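Local coordinates for immune protein (Enterobacter cloacae, PDB 6D7Y) that probably acts as the immunity protein that binds and neutralises the toxic C-terminal tip of a CdiA contact-dependent growth inhibition toxin, at residues F100-N103 with S107-K110; N120-S123 with G127-N130. One frame throughout, in Å; residues are numbered along the deposited sequence. Where two conformers were deposited one is given.

Interaction 1 of 2, residues F100-N103 with S107-K110; sequences FYMN and SAGK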
ATOM      1  N   PHE B 100       0.358   8.483   2.628  1.00 22.42           N
ATOM      2  CA  PHE B 100      -0.042   9.775   2.039  1.00 24.85           C
ATOM      3  C   PHE B 100      -0.426  10.795   3.108  1.00 23.09           C
ATOM      4  O   PHE B 100      -0.945  10.438   4.164  1.00 21.85           O
ATOM      5  CB  PHE B 100      -1.230   9.569   1.096  1.00 27.23           C
ATOM      6  CG  PHE B 100      -2.407   8.886   1.749  1.00 28.72           C
ATOM      7  CD1 PHE B 100      -2.479   7.510   1.798  1.00 28.73           C
ATOM      8  CD2 PHE B 100      -3.439   9.631   2.310  1.00 29.06           C
ATOM      9  CE1 PHE B 100      -3.558   6.876   2.404  1.00 30.69           C
ATOM     10  CE2 PHE B 100      -4.517   9.020   2.907  1.00 29.91           C
ATOM     11  CZ  PHE B 100      -4.581   7.641   2.974  1.00 29.37           C
ATOM     12  N   TYR B 101      -0.141  12.077   2.863  1.00 23.57           N
ATOM     13  CA  TYR B 101      -0.530  13.092   3.827  1.00 23.74           C
ATOM     14  C   TYR B 101      -1.964  13.548   3.583  1.00 25.78           C
ATOM     15  O   TYR B 101      -2.472  13.456   2.455  1.00 27.59           O
ATOM     16  CB  TYR B 101       0.406  14.336   3.754  1.00 25.20           C
ATOM     17  CG  TYR B 101       1.787  14.090   4.294  1.00 25.19           C
ATOM     18  CD1 TYR B 101       2.800  13.591   3.483  1.00 27.78           C
ATOM     19  CD2 TYR B 101       2.093  14.355   5.625  1.00 25.25           C
ATOM     20  CE1 TYR B 101       4.082  13.362   3.988  1.00 28.03           C
ATOM     21  CE2 TYR B 101       3.356  14.129   6.136  1.00 25.75           C
ATOM     22  CZ  TYR B 101       4.347  13.622   5.323  1.00 27.02           C
ATOM     23  OH  TYR B 101       5.611  13.407   5.831  1.00 28.79           O
HETATM   24  N   MSE B 102      -2.613  14.045   4.640  1.00 26.09           N
HETATM   25  CA  MSE B 102      -3.948  14.655   4.539  1.00 28.22           C
HETATM   26  C   MSE B 102      -3.869  15.872   5.421  1.00 27.97           C
HETATM   27  O   MSE B 102      -3.168  15.861   6.432  1.00 26.80           O
HETATM   28  CB  MSE B 102      -5.118  13.772   4.952  1.00 29.46           C
HETATM   29  CG  MSE B 102      -5.245  12.510   4.107  1.00 31.52           C
HETATM   30 SE   MSE B 102      -5.797  12.867   2.238  1.00 42.55          SE
HETATM   31  CE  MSE B 102      -7.519  13.769   2.579  1.00 39.85           C
ATOM     32  N   ASN B 103      -4.577  16.937   5.053  1.00 31.67           N
ATOM     33  CA  ASN B 103      -4.546  18.202   5.831  1.00 34.11           C
ATOM     34  C   ASN B 103      -5.305  18.167   7.153  1.00 33.93           C
ATOM     35  O   ASN B 103      -5.035  18.995   8.029  1.00 34.63           O
ATOM     36  CB  ASN B 103      -5.036  19.388   4.980  1.00 38.06           C
ATOM     37  CG  ASN B 103      -4.044  19.798   3.904  1.00 40.39           C
ATOM     38  OD1 ASN B 103      -2.852  19.504   3.994  1.00 41.43           O
ATOM     39  ND2 ASN B 103      -4.527  20.519   2.897  1.00 43.33           N
ATOM     40  N   SER B 107     -11.055  14.921   6.638  1.00 34.52           N
ATOM     41  CA  SER B 107     -10.869  14.548   5.227  1.00 33.93           C
ATOM     42  C   SER B 107     -10.200  13.170   5.142  1.00 32.14           C
ATOM     43  O   SER B 107     -10.589  12.349   4.311  1.00 29.26           O
ATOM     44  CB  SER B 107     -10.104  15.627   4.445  1.00 35.88           C
ATOM     45  OG  SER B 107      -8.851  15.906   5.039  1.00 37.59           O
ATOM     46  N   ALA B 108      -9.234  12.900   6.033  1.00 28.24           N
ATOM     47  CA  ALA B 108      -8.586  11.588   6.083  1.00 26.22           C
ATOM     48  C   ALA B 108      -9.616  10.485   6.314  1.00 25.51           C
ATOM     49  O   ALA B 108      -9.562   9.435   5.673  1.00 26.77           O
ATOM     50  CB  ALA B 108      -7.551  11.561   7.207  1.00 26.11           C
ATOM     51  N   GLY B 109     -10.554  10.726   7.224  1.00 25.81           N
ATOM     52  CA  GLY B 109     -11.592   9.744   7.547  1.00 26.05           C
ATOM     53  C   GLY B 109     -12.429   9.346   6.359  1.00 27.20           C
ATOM     54  O   GLY B 109     -12.827   8.191   6.230  1.00 27.32           O
ATOM     55  N   LYS B 110     -12.704  10.300   5.473  1.00 28.88           N
ATOM     56  CA  LYS B 110     -13.499  10.023   4.266  1.00 31.25           C
ATOM     57  C   LYS B 110     -12.720   9.131   3.311  1.00 30.53           C
ATOM     58  O   LYS B 110     -13.266   8.149   2.788  1.00 31.94           O
ATOM     59  CB  LYS B 110     -13.934  11.334   3.609  1.00 34.29           C
ATOM     60  CG  LYS B 110     -14.883  12.126   4.490  1.00 36.55           C
ATOM     61  CD  LYS B 110     -15.252  13.471   3.873  1.00 39.99           C
ATOM     62  CE  LYS B 110     -16.278  14.207   4.723  1.00 42.25           C
ATOM     63  NZ  LYS B 110     -16.515  15.578   4.197  1.00 46.16           N
TER
HETATM   64  O   HOH W   1      -6.846  17.176   3.215  0.50 27.12           O
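Met-102 meets Ser-107 and Ala-108 without any ring of the two segments taking part: the ring of Phe-100, on the same strand, does not reach this part of the helix and packs instead against Phe-5, Leu-80, Val-83, Val-111 and Met-112. Phe-5 of strand 3-10 also touches both Met-102 and Ala-108. Met-102, built as selenomethionine, does the touching in two places. Near its root, CG lies 4.0 Å from CB of Ala-108, and CB of Met-102 is equally close to that methyl. Farther out, CE comes to 3.5 Å from OG of Ser-107 and 3.7 Å from its CB. The bends at chi2 (-69°) and chi3 (-59°) bring the terminal methyl to Ser-107. A water lies beside this patch, accepting from N of Asn-103 at 2.9 Å and hydrogen-bonded to OG of Ser-107 at 3.0 Å. Ser-107 N is hydrogen-bonded to OD1 of Asp-104, just before the helix. The join between the end of strand 93-102 and the first turn of helix 105-126 is thus mixed: apolar contact toward Ala-108, and a water bridge that satisfies the amide of Asn-103, the first residue past the strand, without direct polar bonding between the segments.

Interaction 2 of 2, residues N120-S123 with G127-N130; sequences NGIS and GFEN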
ATOM      1  N   ASN B 120     -11.587  -4.238   0.866  1.00 32.95           N
ATOM      2  CA  ASN B 120     -12.497  -5.354   1.162  1.00 35.15           C
ATOM      3  C   ASN B 120     -12.960  -5.990  -0.149  1.00 37.44           C
ATOM      4  O   ASN B 120     -13.075  -7.209  -0.257  1.00 37.47           O
ATOM      5  CB  ASN B 120     -13.719  -4.874   1.931  1.00 35.63           C
ATOM      6  CG  ASN B 120     -14.620  -6.015   2.343  1.00 38.05           C
ATOM      7  OD1 ASN B 120     -14.197  -6.932   3.044  1.00 39.02           O
ATOM      8  ND2 ASN B 120     -15.871  -5.949   1.934  1.00 40.55           N
ATOM      9  N   GLY B 121     -13.216  -5.139  -1.137  1.00 37.47           N
ATOM     10  CA  GLY B 121     -13.658  -5.578  -2.445  1.00 40.43           C
ATOM     11  C   GLY B 121     -12.677  -6.463  -3.191  1.00 41.45           C
ATOM     12  O   GLY B 121     -13.098  -7.276  -3.994  1.00 44.28           O
ATOM     13  N   ILE B 122     -11.377  -6.298  -2.939  1.00 40.02           N
ATOM     14  CA  ILE B 122     -10.346  -7.114  -3.604  1.00 41.41           C
ATOM     15  C   ILE B 122      -9.669  -8.150  -2.686  1.00 41.73           C
ATOM     16  O   ILE B 122      -8.730  -8.838  -3.112  1.00 41.46           O
ATOM     17  CB  ILE B 122      -9.265  -6.231  -4.296  1.00 40.73           C
ATOM     18  CG1 ILE B 122      -8.377  -5.484  -3.286  1.00 37.86           C
ATOM     19  CG2 ILE B 122      -9.934  -5.248  -5.254  1.00 41.86           C
ATOM     20  CD1 ILE B 122      -7.233  -4.732  -3.921  1.00 37.69           C
ATOM     21  N   SER B 123     -10.144  -8.265  -1.447  0.50 40.93           N
ATOM     22  CA  SER B 123      -9.558  -9.214  -0.494  0.50 41.79           C
ATOM     23  C   SER B 123      -9.688 -10.664  -0.968  0.50 45.08           C
ATOM     24  O   SER B 123      -8.749 -11.450  -0.836  0.50 46.85           O
ATOM     25  CB  SER B 123     -10.183  -9.034   0.890  0.50 40.21           C
ATOM     26  OG  SER B 123     -11.590  -9.140   0.836  0.50 40.42           O
ATOM     27  N   GLY B 127      -5.948 -12.446  -1.738  1.00 54.03           N
ATOM     28  CA  GLY B 127      -5.620 -13.200  -0.540  1.00 53.65           C
ATOM     29  C   GLY B 127      -4.576 -12.655   0.418  1.00 52.36           C
ATOM     30  O   GLY B 127      -3.557 -13.307   0.664  1.00 57.26           O
ATOM     31  N   PHE B 128      -4.814 -11.454   0.929  1.00 47.03           N
ATOM     32  CA  PHE B 128      -3.944 -10.880   1.958  1.00 43.92           C
ATOM     33  C   PHE B 128      -4.590 -11.178   3.314  1.00 42.73           C
ATOM     34  O   PHE B 128      -5.818 -11.206   3.415  1.00 45.36           O
ATOM     35  CB  PHE B 128      -3.661  -9.391   1.710  1.00 40.31           C
ATOM     36  CG  PHE B 128      -4.820  -8.619   1.142  1.00 38.69           C
ATOM     37  CD1 PHE B 128      -5.829  -8.114   1.966  1.00 37.54           C
ATOM     38  CD2 PHE B 128      -4.876  -8.348  -0.226  1.00 38.48           C
ATOM     39  CE1 PHE B 128      -6.877  -7.369   1.431  1.00 37.16           C
ATOM     40  CE2 PHE B 128      -5.925  -7.623  -0.767  1.00 38.63           C
ATOM     41  CZ  PHE B 128      -6.922  -7.121   0.061  1.00 38.04           C
ATOM     42  N   GLU B 129      -3.778 -11.432   4.342  1.00 41.82           N
ATOM     43  CA  GLU B 129      -4.305 -11.806   5.681  1.00 42.58           C
ATOM     44  C   GLU B 129      -5.164 -10.737   6.374  1.00 37.90           C
ATOM     45  O   GLU B 129      -6.201 -11.046   6.943  1.00 36.93           O
ATOM     46  CB  GLU B 129      -3.166 -12.243   6.612  1.00 46.17           C
ATOM     47  CG  GLU B 129      -2.410 -13.468   6.115  1.00 53.99           C
ATOM     48  CD  GLU B 129      -1.352 -13.968   7.098  1.00 60.87           C
ATOM     49  OE1 GLU B 129      -0.654 -14.949   6.756  1.00 66.54           O
ATOM     50  OE2 GLU B 129      -1.215 -13.391   8.206  1.00 64.33           O
ATOM     51  N   ASN B 130      -4.719  -9.483   6.348  1.00 33.20           N
ATOM     52  CA  ASN B 130      -5.472  -8.402   6.963  1.00 30.83           C
ATOM     53  C   ASN B 130      -5.237  -7.138   6.178  1.00 27.51           C
ATOM     54  O   ASN B 130      -4.272  -7.055   5.422  1.00 26.58           O
ATOM     55  CB  ASN B 130      -4.970  -8.118   8.382  1.00 32.37           C
ATOM     56  CG  ASN B 130      -5.255  -9.230   9.346  1.00 35.61           C
ATOM     57  OD1 ASN B 130      -6.406  -9.592   9.581  1.00 39.89           O
ATOM     58  ND2 ASN B 130      -4.207  -9.740   9.963  1.00 38.20           N
TER
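Phe-128 lays the far end of its ring against Ser-123 and Ile-122, in the last turns of helix 105-126. Its closest approach is CZ to CA of Ser-123, 3.4 Å, a tight fit against the helix backbone, while CE1 lies 3.7 Å from CB of Ser-123. With chi1 at 36°, CG of Phe-128 sits between the backbone N and the carbonyl carbon, and the ring is directed back toward the helix end although its CB does not start out in that direction. Ile-122 meets the ring at its edge, CG1 lying in the ring plane 4.0 Å from CZ, and the two side chains cross at about a right angle. A chi1 of 69° puts CG1 of Ile-122 there, at the ring edge. In the conformer described, OG of Ser-123 turns back along the helix and donates to O of Asn-120 at 2.7 Å, while CB faces the ring. Elsewhere Phe-128 packs edge-to-face with Phe-9 of strand 3-10. The backbone adds one bond across the contact, Gly-127 N to Ser-123 O at 3.1 Å, with a bent N-H...O angle. Gly-127 then leaves helical geometry with a positive phi, which favours glycine. This is a glycine-terminated helix C-terminus, with the next apolar side chain folded back on the final turns; the chain then enters strand 130-135 through a classic beta bulge, where Glu-129 and Asn-130 both face Glu-10.

Following the chain from the N terminus, strand 93-102 runs out into a short turn, and interaction 1 closes that turn by setting the strand end against the start of helix 105-126. The helix then carries the chain on to interaction 2, across the last turn of the helix and the loop that leads to strand 130-135. The two contacts are in series, neither enclosing nor crossing the other; their centres are about 22 Å apart and their nearest atoms about 13 Å. One contact lies at each end of the same helix. In the antiparallel sheet, strands 93-102 and 130-135 flank strand 3-10 on its two sides, so the helix connects two strands that are not neighbours.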